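Long-range contacts in nonsense-mediated mRNA decay factor SMG5 (Homo sapiens, PDB 2HWY), which takes part in nonsense-mediated mRNA decay, promoting dephosphorylation of UPF1 without RNase activity of its own, this chain being its C-terminal PIN domain: residues Val6-Ala11 / Asp127-Leu132; Leu22-Arg27 / Lys63-Ile68. One frame throughout, in Å; residues are numbered along the deposited sequence.

Contact 1. Residues Val6-Ala11 / Asp127-Leu132; sequences VPDTQA and DNPSVL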
loop_
_atom_site.group_PDB
_atom_site.type_symbol
_atom_site.label_atom_id
_atom_site.label_comp_id
_atom_site.label_asym_id
_atom_site.label_seq_id
_atom_site.Cartn_x
_atom_site.Cartn_y
_atom_site.Cartn_z
ATOM N N VAL A 6 -4.369 -0.949 0.327
ATOM C CA VAL A 6 -3.139 -1.635 0.722
ATOM C C VAL A 6 -1.977 -1.374 -0.236
ATOM O O VAL A 6 -1.904 -1.958 -1.304
ATOM C CB VAL A 6 -3.353 -3.148 1.032
ATOM C CG1 VAL A 6 -4.690 -3.356 1.711
ATOM C CG2 VAL A 6 -3.243 -4.010 -0.198
ATOM N N PRO A 7 -1.072 -0.465 0.161
ATOM C CA PRO A 7 0.150 -0.141 -0.547
ATOM C C PRO A 7 1.083 -1.301 -0.863
ATOM O O PRO A 7 1.319 -2.194 -0.031
ATOM C CB PRO A 7 0.858 0.808 0.415
ATOM C CG PRO A 7 -0.215 1.449 1.153
ATOM C CD PRO A 7 -1.235 0.390 1.349
ATOM N N ASP A 8 1.594 -1.246 -2.088
ATOM C CA ASP A 8 2.727 -2.044 -2.582
ATOM C C ASP A 8 3.981 -1.413 -1.951
ATOM O O ASP A 8 3.899 -0.294 -1.417
ATOM C CB ASP A 8 2.721 -1.886 -4.113
ATOM C CG ASP A 8 3.685 -2.788 -4.839
ATOM O OD1 ASP A 8 4.868 -2.909 -4.430
ATOM O OD2 ASP A 8 3.277 -3.346 -5.884
ATOM N N THR A 9 5.116 -2.112 -1.973
ATOM C CA THR A 9 6.397 -1.515 -1.572
ATOM C C THR A 9 6.691 -0.389 -2.549
ATOM O O THR A 9 7.102 0.712 -2.172
ATOM C CB THR A 9 7.601 -2.535 -1.597
ATOM O OG1 THR A 9 7.540 -3.401 -0.459
ATOM C CG2 THR A 9 8.943 -1.813 -1.571
ATOM N N GLN A 10 6.485 -0.681 -3.819
ATOM C CA GLN A 10 6.779 0.284 -4.854
ATOM C C GLN A 10 5.946 1.549 -4.672
ATOM O O GLN A 10 6.450 2.652 -4.893
ATOM C CB GLN A 10 6.518 -0.320 -6.229
ATOM C CG GLN A 10 7.741 -0.562 -7.053
ATOM C CD GLN A 10 7.364 -0.938 -8.484
ATOM O OE1 GLN A 10 7.937 -0.423 -9.456
ATOM N NE2 GLN A 10 6.375 -1.825 -8.621
ATOM N N ALA A 11 4.680 1.381 -4.286
ATOM C CA ALA A 11 3.765 2.511 -4.084
ATOM C C ALA A 11 4.265 3.417 -2.976
ATOM O O ALA A 11 4.240 4.633 -3.105
ATOM C CB ALA A 11 2.363 2.016 -3.757
ATOM N N ASP A 127 -6.046 -2.632 -3.582
ATOM C CA ASP A 127 -4.604 -2.707 -3.625
ATOM C C ASP A 127 -3.985 -1.592 -4.472
ATOM O O ASP A 127 -4.433 -1.344 -5.585
ATOM C CB ASP A 127 -4.247 -4.042 -4.235
ATOM C CG ASP A 127 -2.946 -4.569 -3.750
ATOM O OD1 ASP A 127 -1.994 -3.765 -3.633
ATOM O OD2 ASP A 127 -2.891 -5.809 -3.503
ATOM N N ASN A 128 -2.938 -0.954 -3.953
ATOM C CA ASN A 128 -2.168 0.071 -4.664
ATOM C C ASN A 128 -0.716 -0.300 -4.999
ATOM O O ASN A 128 0.110 -0.257 -4.095
ATOM C CB ASN A 128 -2.046 1.270 -3.738
ATOM C CG ASN A 128 -3.306 2.042 -3.616
ATOM O OD1 ASN A 128 -4.368 1.655 -4.130
ATOM N ND2 ASN A 128 -3.206 3.174 -2.934
ATOM N N PRO A 129 -0.391 -0.670 -6.264
ATOM C CA PRO A 129 0.994 -0.787 -6.724
ATOM C C PRO A 129 1.473 0.307 -7.692
ATOM O O PRO A 129 0.809 1.325 -7.868
ATOM C CB PRO A 129 0.964 -2.158 -7.422
ATOM C CG PRO A 129 -0.366 -2.144 -8.120
ATOM C CD PRO A 129 -1.271 -1.142 -7.346
ATOM N N SER A 130 2.612 0.055 -8.338
ATOM C CA SER A 130 3.005 0.729 -9.584
ATOM C C SER A 130 2.945 -0.295 -10.764
ATOM O O SER A 130 2.737 -1.492 -10.541
ATOM C CB SER A 130 4.523 0.744 -9.714
ATOM O OG SER A 130 5.085 1.525 -8.674
ATOM N N VAL A 131 3.501 0.026 -11.979
ATOM C CA VAL A 131 3.057 -0.675 -13.203
ATOM C C VAL A 131 1.601 -0.851 -13.711
ATOM O O VAL A 131 1.086 -1.969 -13.827
ATOM C CB VAL A 131 3.805 -1.873 -13.855
ATOM C CG1 VAL A 131 3.267 -2.172 -15.274
ATOM C CG2 VAL A 131 5.312 -1.607 -13.885
ATOM N N LEU A 132 0.955 0.271 -14.008
ATOM C CA LEU A 132 -0.502 0.326 -14.062
ATOM C C LEU A 132 -1.046 -0.575 -15.164
ATOM O O LEU A 132 -1.671 -1.600 -14.889
ATOM C CB LEU A 132 -0.976 1.764 -14.275
#

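Contact 2. Residues Leu22-Arg27 / Lys63-Ile68; sequences LATSGR and KGNRYI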
loop_
_atom_site.group_PDB
_atom_site.type_symbol
_atom_site.label_atom_id
_atom_site.label_comp_id
_atom_site.label_asym_id
_atom_site.label_seq_id
_atom_site.Cartn_x
_atom_site.Cartn_y
_atom_site.Cartn_z
ATOM N N LEU A 22 -4.058 9.981 1.147
ATOM C CA LEU A 22 -5.135 8.996 1.336
ATOM C C LEU A 22 -5.249 8.569 2.785
ATOM O O LEU A 22 -6.345 8.456 3.314
ATOM C CB LEU A 22 -4.881 7.771 0.460
ATOM C CG LEU A 22 -4.846 8.121 -1.026
ATOM C CD1 LEU A 22 -4.011 7.124 -1.813
ATOM C CD2 LEU A 22 -6.256 8.244 -1.579
ATOM N N ALA A 23 -4.094 8.356 3.410
ATOM C CA ALA A 23 -3.988 7.941 4.806
ATOM C C ALA A 23 -4.422 9.033 5.770
ATOM O O ALA A 23 -4.782 8.773 6.916
ATOM C CB ALA A 23 -2.554 7.549 5.097
ATOM N N THR A 24 -4.337 10.263 5.299
ATOM C CA THR A 24 -4.727 11.441 6.066
ATOM C C THR A 24 -6.147 11.837 5.715
ATOM O O THR A 24 -6.771 12.614 6.445
ATOM C CB THR A 24 -3.748 12.615 5.799
ATOM O OG1 THR A 24 -2.576 12.416 6.598
ATOM C CG2 THR A 24 -4.356 13.981 6.129
ATOM N N SER A 25 -6.657 11.298 4.603
ATOM C CA SER A 25 -7.995 11.636 4.147
ATOM C C SER A 25 -8.978 11.329 5.259
ATOM O O SER A 25 -9.921 12.094 5.480
ATOM C CB SER A 25 -8.373 10.900 2.848
ATOM O OG SER A 25 -9.032 9.670 3.080
ATOM N N GLY A 26 -8.741 10.233 5.984
ATOM C CA GLY A 26 -9.731 9.727 6.942
ATOM C C GLY A 26 -10.917 9.060 6.250
ATOM O O GLY A 26 -11.904 8.739 6.899
ATOM N N ARG A 27 -10.817 8.848 4.935
ATOM C CA ARG A 27 -11.846 8.141 4.160
ATOM C C ARG A 27 -11.420 6.691 3.927
ATOM O O ARG A 27 -12.202 5.882 3.441
ATOM C CB ARG A 27 -12.085 8.820 2.797
ATOM C CG ARG A 27 -12.058 10.353 2.807
ATOM C CD ARG A 27 -13.425 10.997 2.917
ATOM N NE ARG A 27 -14.016 11.272 1.609
ATOM C CZ ARG A 27 -13.579 12.195 0.747
ATOM N NH1 ARG A 27 -12.513 12.956 1.018
ATOM N NH2 ARG A 27 -14.206 12.346 -0.418
ATOM N N LYS A 63 1.708 11.005 15.354
ATOM C CA LYS A 63 0.761 12.113 15.357
ATOM C C LYS A 63 -0.635 11.643 15.750
ATOM O O LYS A 63 -1.509 12.505 15.914
ATOM C CB LYS A 63 0.722 12.787 13.984
ATOM N N GLY A 64 -0.846 10.358 15.887
ATOM C CA GLY A 64 -2.099 9.799 16.383
ATOM C C GLY A 64 -3.072 9.445 15.278
ATOM O O GLY A 64 -4.278 9.501 15.466
ATOM N N ASN A 65 -2.581 9.094 14.111
ATOM C CA ASN A 65 -3.430 8.619 13.026
ATOM C C ASN A 65 -3.872 7.185 13.223
ATOM O O ASN A 65 -3.047 6.306 13.329
ATOM C CB ASN A 65 -2.642 8.679 11.730
ATOM C CG ASN A 65 -3.472 9.036 10.538
ATOM O OD1 ASN A 65 -4.520 8.498 10.301
ATOM N ND2 ASN A 65 -2.973 9.935 9.767
ATOM N N ARG A 66 -5.175 6.960 13.227
ATOM C CA ARG A 66 -5.746 5.703 13.621
ATOM C C ARG A 66 -6.118 4.990 12.378
ATOM O O ARG A 66 -6.603 3.886 12.411
ATOM C CB ARG A 66 -7.001 5.914 14.462
ATOM C CG ARG A 66 -6.851 6.910 15.606
ATOM C CD ARG A 66 -6.892 6.298 17.003
ATOM N NE ARG A 66 -6.354 4.954 17.069
ATOM C CZ ARG A 66 -6.978 3.934 17.634
ATOM N NH1 ARG A 66 -8.164 4.102 18.178
ATOM N NH2 ARG A 66 -6.422 2.747 17.631
ATOM N N TYR A 67 -5.897 5.657 11.265
ATOM C CA TYR A 67 -6.372 5.180 9.995
ATOM C C TYR A 67 -5.242 4.594 9.250
ATOM O O TYR A 67 -5.271 4.513 8.063
ATOM C CB TYR A 67 -6.956 6.309 9.195
ATOM C CG TYR A 67 -8.196 6.845 9.799
ATOM C CD1 TYR A 67 -8.198 8.047 10.422
ATOM C CD2 TYR A 67 -9.353 6.126 9.787
ATOM C CE1 TYR A 67 -9.306 8.520 10.987
ATOM C CE2 TYR A 67 -10.449 6.601 10.360
ATOM C CZ TYR A 67 -10.422 7.796 10.951
ATOM O OH TYR A 67 -11.525 8.298 11.531
ATOM N N ILE A 68 -4.224 4.177 9.966
ATOM C CA ILE A 68 -3.137 3.503 9.331
ATOM C C ILE A 68 -2.522 2.381 10.176
ATOM O O ILE A 68 -2.361 2.530 11.361
ATOM C CB ILE A 68 -2.171 4.519 8.765
ATOM C CG1 ILE A 68 -0.979 3.871 8.146
ATOM C CG2 ILE A 68 -1.709 5.449 9.785
ATOM C CD1 ILE A 68 -0.001 4.838 7.841
#

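Contact 1. Residues Val6-Ala11 / Asp127-Leu132
Val6 lies beside Asp127 and Pro7 beside Asn128 as two successive parallel bridges, each with its CA atoms 4.7 Å apart. Two backbone hydrogen bonds hold the register: Asn128 N donates to Val6 O at 3.0 Å, and Asn128 O accepts from Asp8 N at 2.7 Å with an N-H...O angle of 151°. On one face of the sheet the CG2 methyl of Val6 meets Asp127 CG at 3.6 Å, methyl against carboxylate carbon; Pro7 and Asn128 project from the other face.

Just past the bridges, the Asp8 side chain runs across Pro129 at about a right angle. Its CB meets Asn128 O at 3.1 Å and, farther off, Pro129 CA. CG, anti to the backbone N (chi1 -171°), carries the carboxylate past Pro129 CA and CB. At the tip the two oxygens part company: OD2 lies against Pro129 CB, whereas OD1 accepts from Gln10 N at 2.8 Å, met from above the carboxylate plane. Asp8 is the N-cap of helix 9-14, and this is its capping bond. Farther on, the amide end of Gln10 rests on Ser130, with NE2 3.4 Å from Ser130 CB.

The contact occupies the C-terminal ends of two central strands, where active PIN nucleases gather their acidic residues, although SMG5 itself has no RNase activity. Strand 29-32 flanks Val6 and Pro7 through Ile31, Val30 and Ile32, and backbone bonds from Asp127 to Asp149 and Lys151 continue the sheet on the far side. Helix 94-103 covers the Val6-Asp127 face with Ser99 and Leu103.

Contact 2. Residues Leu22-Arg27 / Lys63-Ile68
Gly26 and Tyr67 supply the aromatic part of this surface contact. Gly26 CA stands over the centre of the Tyr67 ring, 4.2 Å from its centroid and 12° off the ring normal, which is the geometry of a CH-pi contact. Tyr67 CG, anti to the carbonyl carbon (chi1 -67°), starts the ring from the side of the backbone N. Gly26 is the first residue to leave the helix and has a positive phi (74°); its CA is the atom over the ring.

Van der Waals packing centres on Ala23. Its O lies 4.0 Å from Tyr67 CB, and these two residues bring the backbones nearest, with CA atoms 6.3 Å apart. Ala23 also packs on Tyr56 and Val30, which join the helix end to helix 48-63 and strand 29-32.

No hydrogen bond runs directly between 22-27 and 63-68; the polar links go through Glu60 or stay within one segment. Asn65 ND2 donates to Glu60 OE1, and Thr24 OG1 makes a weak hydrogen bond to Glu60 OE2, so one carboxylate spans both sides. Asn65 OD1, in plane at the Tyr67 ring edge, accepts a weak bond from Tyr67 N at 3.3 Å. An alanine in place of Asn65 would probably leave Glu60 OE1 without this amide donor and the Tyr67 backbone N without its acceptor, letting the chain around Tyr67 move more freely. In the other segment, Ser25 OG accepts from Arg27 N at 2.7 Å, which makes an ST turn at the helix exit, and donates to Leu22 O at 3.0 Å.

With a ring face on a glycine, and Glu60 joining Asn65 and, weakly, Thr24, the chemistry is consistent with a modest, solvent-facing contact.

From the N terminus the chain runs along strand 4-7 into helix 9-14, leaving the first half of contact 1 waiting for a partner more than a hundred residues on. Helix 16-25 follows and ends in the first half of contact 2, whose loop passes through strand 29-32 and helices 34-43 and 48-63 before closing at 63-68. The chain then enters edge strand 68-70 and helix 94-103, and strand 125-128 closes contact 1. Contact 2 is therefore nested inside contact 1. Their centres lie about 18 Å apart: contact 1 joins neighbouring central strands, and contact 2 ties a helix end to the approach of an outer strand.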